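Local coordinates for ORF48 (Lactococcus phage TP901-1, PDB 3UH8), which probably serves as a structural component of the phage baseplate, the host-adhesion organelle, its N-terminal immunoglobulin-fold domain being of the BppU N-terminal type, at residues P13-H24 with R115-K123. Residues are numbered along the deposited sequence; the frame is centred on the assembly and turned at random.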
loop_
_atom_site.group_PDB
_atom_site.type_symbol
_atom_site.label_atom_id
_atom_site.label_comp_id
_atom_site.label_asym_id
_atom_site.label_seq_id
_atom_site.Cartn_x
_atom_site.Cartn_y
_atom_site.Cartn_z
ATOM N N PRO A 13 1.888 13.107 7.296
ATOM C CA PRO A 13 2.885 12.035 7.374
ATOM C C PRO A 13 2.278 10.733 7.846
ATOM O O PRO A 13 1.291 10.744 8.609
ATOM C CB PRO A 13 3.839 12.565 8.425
ATOM C CG PRO A 13 2.960 13.443 9.271
ATOM C CD PRO A 13 2.020 14.120 8.365
ATOM N N ASN A 14 2.806 9.570 7.401
ATOM C CA ASN A 14 2.274 8.275 7.801
ATOM C C ASN A 14 3.152 7.550 8.832
ATOM O O ASN A 14 3.088 6.337 8.936
ATOM C CB ASN A 14 1.915 7.430 6.597
ATOM C CG ASN A 14 0.731 7.944 5.818
ATOM O OD1 ASN A 14 -0.334 8.254 6.363
ATOM N ND2 ASN A 14 0.910 8.059 4.512
ATOM N N ASN A 15 3.896 8.317 9.670
ATOM C CA ASN A 15 4.777 7.776 10.721
ATOM C C ASN A 15 4.068 7.371 12.037
ATOM O O ASN A 15 4.693 6.724 12.882
ATOM C CB ASN A 15 5.910 8.769 11.014
ATOM C CG ASN A 15 5.437 10.120 11.499
ATOM O OD1 ASN A 15 4.647 10.799 10.842
ATOM N ND2 ASN A 15 5.896 10.531 12.669
ATOM N N ASN A 16 2.793 7.761 12.220
ATOM C CA ASN A 16 2.025 7.475 13.438
ATOM C C ASN A 16 1.135 6.226 13.354
ATOM O O ASN A 16 0.551 5.827 14.366
ATOM C CB ASN A 16 1.208 8.702 13.846
ATOM N N ILE A 17 1.057 5.599 12.163
ATOM C CA ILE A 17 0.255 4.397 11.867
ATOM C C ILE A 17 0.620 3.195 12.751
ATOM O O ILE A 17 1.698 3.179 13.354
ATOM C CB ILE A 17 0.329 4.026 10.351
ATOM C CG1 ILE A 17 1.749 3.539 9.941
ATOM C CG2 ILE A 17 -0.168 5.177 9.470
ATOM C CD1 ILE A 17 1.851 2.734 8.672
ATOM N N GLY A 18 -0.269 2.199 12.788
ATOM C CA GLY A 18 -0.053 0.949 13.511
ATOM C C GLY A 18 1.109 0.185 12.907
ATOM O O GLY A 18 1.343 0.272 11.698
ATOM N N ILE A 19 1.876 -0.522 13.746
ATOM C CA ILE A 19 3.056 -1.253 13.283
ATOM C C ILE A 19 2.708 -2.579 12.600
ATOM O O ILE A 19 2.271 -3.524 13.260
ATOM C CB ILE A 19 4.177 -1.344 14.363
ATOM C CG1 ILE A 19 4.572 0.078 14.849
ATOM C CG2 ILE A 19 5.400 -2.108 13.825
ATOM C CD1 ILE A 19 5.474 0.158 16.078
ATOM N N VAL A 20 2.898 -2.627 11.268
ATOM C CA VAL A 20 2.646 -3.806 10.436
ATOM C C VAL A 20 3.867 -4.720 10.517
ATOM O O VAL A 20 4.957 -4.318 10.110
ATOM C CB VAL A 20 2.280 -3.432 8.969
ATOM C CG1 VAL A 20 2.212 -4.668 8.070
ATOM C CG2 VAL A 20 0.968 -2.658 8.911
ATOM N N LYS A 21 3.681 -5.938 11.050
ATOM C CA LYS A 21 4.753 -6.924 11.191
ATOM C C LYS A 21 4.464 -8.173 10.364
ATOM O O LYS A 21 3.657 -9.017 10.762
ATOM C CB LYS A 21 5.017 -7.263 12.668
ATOM C CG LYS A 21 5.585 -6.097 13.462
ATOM C CD LYS A 21 5.845 -6.462 14.906
ATOM C CE LYS A 21 6.530 -5.335 15.636
ATOM N NZ LYS A 21 6.795 -5.681 17.054
ATOM N N LEU A 22 5.107 -8.267 9.192
ATOM C CA LEU A 22 4.936 -9.390 8.269
ATOM C C LEU A 22 5.971 -10.495 8.511
ATOM O O LEU A 22 6.987 -10.258 9.166
ATOM C CB LEU A 22 4.961 -8.911 6.800
ATOM C CG LEU A 22 3.962 -7.818 6.373
ATOM C CD1 LEU A 22 4.169 -7.432 4.923
ATOM C CD2 LEU A 22 2.520 -8.256 6.569
ATOM N N ARG A 23 5.689 -11.710 8.009
ATOM C CA ARG A 23 6.569 -12.871 8.143
ATOM C C ARG A 23 7.129 -13.267 6.791
ATOM O O ARG A 23 6.377 -13.479 5.838
ATOM C CB ARG A 23 5.857 -14.044 8.828
ATOM C CG ARG A 23 5.653 -13.830 10.324
ATOM C CD ARG A 23 4.591 -14.749 10.892
ATOM N NE ARG A 23 3.294 -14.533 10.253
ATOM C CZ ARG A 23 2.123 -14.586 10.881
ATOM N NH1 ARG A 23 2.068 -14.846 12.179
ATOM N NH2 ARG A 23 1.000 -14.371 10.211
ATOM N N HIS A 24 8.460 -13.340 6.719
ATOM C CA HIS A 24 9.252 -13.633 5.528
ATOM C C HIS A 24 8.902 -14.903 4.724
ATOM O O HIS A 24 8.616 -14.797 3.528
ATOM C CB HIS A 24 10.751 -13.540 5.863
ATOM C CG HIS A 24 11.640 -14.239 4.889
ATOM N ND1 HIS A 24 11.846 -13.742 3.619
ATOM C CD2 HIS A 24 12.321 -15.399 5.023
ATOM C CE1 HIS A 24 12.654 -14.603 3.028
ATOM N NE2 HIS A 24 12.969 -15.616 3.837
ATOM N N ARG A 115 1.373 9.224 1.070
ATOM C CA ARG A 115 2.714 9.541 1.523
ATOM C C ARG A 115 3.344 8.244 1.993
ATOM O O ARG A 115 2.611 7.292 2.279
ATOM C CB ARG A 115 2.659 10.602 2.611
ATOM C CG ARG A 115 2.338 11.958 1.992
ATOM C CD ARG A 115 2.078 13.046 3.005
ATOM N NE ARG A 115 3.108 13.088 4.041
ATOM C CZ ARG A 115 4.024 14.043 4.153
ATOM N NH1 ARG A 115 4.036 15.065 3.306
ATOM N NH2 ARG A 115 4.920 13.998 5.130
ATOM N N THR A 116 4.689 8.166 2.004
ATOM C CA THR A 116 5.384 6.939 2.405
ATOM C C THR A 116 5.054 6.504 3.827
ATOM O O THR A 116 4.752 7.330 4.689
ATOM C CB THR A 116 6.906 7.004 2.177
ATOM O OG1 THR A 116 7.491 7.979 3.039
ATOM C CG2 THR A 116 7.288 7.244 0.729
ATOM N N PHE A 117 5.080 5.194 4.041
ATOM C CA PHE A 117 4.849 4.552 5.322
ATOM C C PHE A 117 5.824 3.397 5.429
ATOM O O PHE A 117 6.378 2.951 4.417
ATOM C CB PHE A 117 3.393 4.066 5.446
ATOM C CG PHE A 117 3.017 2.875 4.593
ATOM C CD1 PHE A 117 2.608 3.045 3.276
ATOM C CD2 PHE A 117 3.040 1.587 5.116
ATOM C CE1 PHE A 117 2.263 1.943 2.487
ATOM C CE2 PHE A 117 2.693 0.487 4.326
ATOM C CZ PHE A 117 2.304 0.673 3.018
ATOM N N HIS A 118 6.013 2.895 6.644
ATOM C CA HIS A 118 6.913 1.785 6.872
ATOM C C HIS A 118 6.197 0.563 7.392
ATOM O O HIS A 118 5.188 0.680 8.087
ATOM C CB HIS A 118 8.027 2.187 7.840
ATOM C CG HIS A 118 9.012 3.160 7.269
ATOM N ND1 HIS A 118 8.807 4.525 7.358
ATOM C CD2 HIS A 118 10.201 2.935 6.663
ATOM C CE1 HIS A 118 9.862 5.084 6.785
ATOM N NE2 HIS A 118 10.730 4.166 6.355
ATOM N N TYR A 119 6.737 -0.614 7.057
ATOM C CA TYR A 119 6.280 -1.911 7.535
ATOM C C TYR A 119 7.502 -2.779 7.815
ATOM O O TYR A 119 8.554 -2.579 7.202
ATOM C CB TYR A 119 5.263 -2.575 6.583
ATOM C CG TYR A 119 5.820 -3.091 5.273
ATOM C CD1 TYR A 119 6.239 -4.410 5.142
ATOM C CD2 TYR A 119 5.847 -2.281 4.140
ATOM C CE1 TYR A 119 6.719 -4.902 3.927
ATOM C CE2 TYR A 119 6.320 -2.764 2.918
ATOM C CZ TYR A 119 6.753 -4.077 2.817
ATOM O OH TYR A 119 7.238 -4.554 1.628
ATOM N N ILE A 120 7.379 -3.715 8.757
ATOM C CA ILE A 120 8.495 -4.582 9.127
ATOM C C ILE A 120 8.310 -6.031 8.699
ATOM O O ILE A 120 7.282 -6.633 9.002
ATOM C CB ILE A 120 8.969 -4.389 10.614
ATOM C CG1 ILE A 120 9.665 -5.640 11.197
ATOM C CG2 ILE A 120 7.854 -3.899 11.536
ATOM C CD1 ILE A 120 10.957 -5.370 11.888
ATOM N N VAL A 121 9.303 -6.581 7.985
ATOM C CA VAL A 121 9.287 -7.986 7.612
ATOM C C VAL A 121 10.179 -8.691 8.624
ATOM O O VAL A 121 11.358 -8.358 8.757
ATOM C CB VAL A 121 9.692 -8.307 6.151
ATOM C CG1 VAL A 121 9.598 -9.809 5.889
ATOM C CG2 VAL A 121 8.824 -7.549 5.153
ATOM N N GLU A 122 9.586 -9.613 9.378
ATOM C CA GLU A 122 10.278 -10.390 10.402
ATOM C C GLU A 122 10.545 -11.805 9.919
ATOM O O GLU A 122 9.919 -12.274 8.966
ATOM C CB GLU A 122 9.463 -10.411 11.705
ATOM C CG GLU A 122 9.554 -9.114 12.489
ATOM C CD GLU A 122 8.719 -9.000 13.750
ATOM O OE1 GLU A 122 7.932 -9.928 14.048
ATOM O OE2 GLU A 122 8.850 -7.965 14.442
ATOM N N LYS A 123 11.491 -12.481 10.583
ATOM C CA LYS A 123 11.881 -13.855 10.296
ATOM C C LYS A 123 12.239 -14.553 11.609
ATOM O O LYS A 123 13.018 -14.025 12.401
ATOM C CB LYS A 123 13.065 -13.884 9.318
ATOM C CG LYS A 123 13.443 -15.284 8.879
ATOM C CD LYS A 123 14.751 -15.292 8.132
ATOM C CE LYS A 123 15.173 -16.685 7.736
ATOM N NZ LYS A 123 14.290 -17.282 6.701
HETATM O O HOH W 1 3.612 -0.207 10.032
#
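L22 and Y119 show how a short edge strand is fastened to a sheet from its buried face: CD1 of the leucine reaches CD1 of the tyrosine ring at 3.7 Å, meeting it obliquely. Y119 holds CG between its backbone N and carbonyl carbon (chi1 71°), which sends the ring inward, where OH is hydrogen-bonded to the carbonyl of A87; CB stays behind to pack on CB of V20. Beneath these side chains runs a parallel ladder, in which I120 N donates to V20 O (2.8 Å), L22 N to I120 O, E122 N to L22 O and H24 N to E122 O.

The other face is more open. There K21 lies alongside I120, its CG 3.7 Å from CG2 of the isoleucine, while its extended chain passes the carboxylate of E122. NZ of K21 remains 4.0 Å from OE2 of E122, too far for a salt bridge, although the opposite charges probably attract.

Before the strand, the backbone of 15-19 bows away, and one water fills in for the ladder, donating to G18 O and H118 O and accepting from V20 N. I17 CD1 turns back onto F117 CB, and N14 ND2 donates to R115 O (2.9 Å) from above the carbonyl plane, while OD1 accepts from S9 N. Strand 21-23 thus pairs in parallel with the domain's last strand, 112-122, resembling the A'-G pairing of V-type immunoglobulin domains.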